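Local coordinates for 3-polyprenyl-4-hydroxybenzoate decarboxylase and related decarboxylases (Pelotomaculum thermopropionicum, PDB 6H6X) that catalyses the prenylated-FMN-dependent, reversible decarboxylation of 2,5-furandicarboxylic acid to 2-furoic acid as the UbiD-class enzyme HmfF, here in an evolved dimeric form, at the interface of chains A and B. Numbering follows the deposited sequence. Chains: chain A/B, 3-polyprenyl-4-hydroxybenzoate decarboxylase and related decarboxylases.

The interface of chains A and B. Residues chain A 29, 122-124, 264; chain B 434-436.
B:Ser434 and A:Ala124 join the C-terminal tail of chain B to a loop of chain A. The contact belongs to the two-fold interface of the dimer, so its twin occurs with the chains exchanged. The amide N of A:Ala124 donates a hydrogen bond of 2.9 Å to the carbonyl O of B:Ser434. The tight part of the contact lies beside this bond. The side chain of A:His123 has CG anti to its own carbonyl carbon (chi1 -67°). This sets the imidazole next to the tail, with the backbone C of B:Ser434 in plane at the ring edge. The CG1 branch of B:Ile435 comes in obliquely, above the ring plane, at the CD2 corner of A:His123, 3.4 Å away. The CG2 methyl of B:Ile435 points at the backbone O of A:Phe29, 3.4 Å away. CG2 also lies 3.5 Å from the O of A:His122. B:Pro436 belongs to the packed part too, lying between the A:Phe29 ring and A:Ala124. It is poorly ordered, so its exact placement is less certain. Its CD sits over one face of the A:Phe29 ring, 3.9 Å from the ring centroid and offset toward the rim. The methyl group of A:Ala124 also touches this proline. By contrast, A:Tyr264 is peripheral and loses almost no surface to chain B. Its phenol OH stays 3.5 Å from the carbonyl O of B:Ser434.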
# COMPACT_ATOMS: atom_id res chain seq x y z
N PHE A 29 -10.26 -17.00 -22.18
CA PHE A 29 -9.97 -15.61 -21.72
C PHE A 29 -11.06 -14.82 -21.01
O PHE A 29 -10.75 -14.05 -20.10
CB PHE A 29 -9.41 -14.73 -22.84
CG PHE A 29 -8.29 -15.37 -23.61
CD1 PHE A 29 -7.23 -15.97 -22.96
CD2 PHE A 29 -8.28 -15.33 -25.02
CE1 PHE A 29 -6.18 -16.55 -23.68
CE2 PHE A 29 -7.24 -15.91 -25.74
CZ PHE A 29 -6.19 -16.52 -25.07
N HIS A 122 -6.64 -19.13 -19.28
CA HIS A 122 -6.66 -18.00 -18.36
C HIS A 122 -5.96 -16.72 -18.89
O HIS A 122 -6.57 -15.68 -18.93
CB HIS A 122 -6.11 -18.42 -17.01
CG HIS A 122 -6.96 -19.43 -16.31
ND1 HIS A 122 -6.78 -20.80 -16.47
CD2 HIS A 122 -8.02 -19.28 -15.49
CE1 HIS A 122 -7.68 -21.43 -15.75
NE2 HIS A 122 -8.43 -20.54 -15.12
N HIS A 123 -4.69 -16.81 -19.24
CA HIS A 123 -3.86 -15.70 -19.70
C HIS A 123 -3.39 -15.93 -21.15
O HIS A 123 -3.28 -17.08 -21.60
CB HIS A 123 -2.67 -15.54 -18.78
CG HIS A 123 -3.04 -15.11 -17.38
ND1 HIS A 123 -3.23 -16.00 -16.34
CD2 HIS A 123 -3.27 -13.88 -16.87
CE1 HIS A 123 -3.59 -15.33 -15.26
NE2 HIS A 123 -3.60 -14.04 -15.55
N ALA A 124 -3.06 -14.82 -21.83
CA ALA A 124 -2.58 -14.76 -23.23
C ALA A 124 -1.50 -15.77 -23.58
O ALA A 124 -1.62 -16.52 -24.50
CB ALA A 124 -2.04 -13.35 -23.54
N TYR A 264 5.29 -15.44 -16.76
CA TYR A 264 5.11 -16.71 -17.37
C TYR A 264 6.09 -17.74 -16.80
O TYR A 264 7.28 -17.44 -16.67
CB TYR A 264 5.14 -16.60 -18.91
CG TYR A 264 3.84 -15.93 -19.39
CD1 TYR A 264 2.61 -16.62 -19.34
CD2 TYR A 264 3.84 -14.61 -19.85
CE1 TYR A 264 1.40 -16.03 -19.75
CE2 TYR A 264 2.65 -14.01 -20.32
CZ TYR A 264 1.44 -14.69 -20.24
OH TYR A 264 0.26 -14.10 -20.67
N SER B 434 -0.85 -11.21 -18.84
CA SER B 434 -2.07 -10.45 -19.11
C SER B 434 -3.14 -11.36 -19.72
O SER B 434 -2.86 -12.50 -20.16
CB SER B 434 -1.78 -9.24 -20.04
OG SER B 434 -1.24 -9.64 -21.28
N ILE B 435 -4.36 -10.83 -19.75
CA ILE B 435 -5.56 -11.52 -20.23
C ILE B 435 -6.09 -10.71 -21.42
O ILE B 435 -6.38 -9.53 -21.24
CB ILE B 435 -6.64 -11.58 -19.09
CG1 ILE B 435 -6.03 -12.10 -17.76
CG2 ILE B 435 -7.79 -12.47 -19.51
CD1 ILE B 435 -6.79 -11.71 -16.49
N PRO B 436 -6.17 -11.30 -22.64
CA PRO B 436 -6.81 -10.57 -23.77
C PRO B 436 -8.31 -10.23 -23.54
O PRO B 436 -9.06 -11.03 -22.95
CB PRO B 436 -6.61 -11.50 -24.99
CG PRO B 436 -5.46 -12.38 -24.60
CD PRO B 436 -5.60 -12.58 -23.11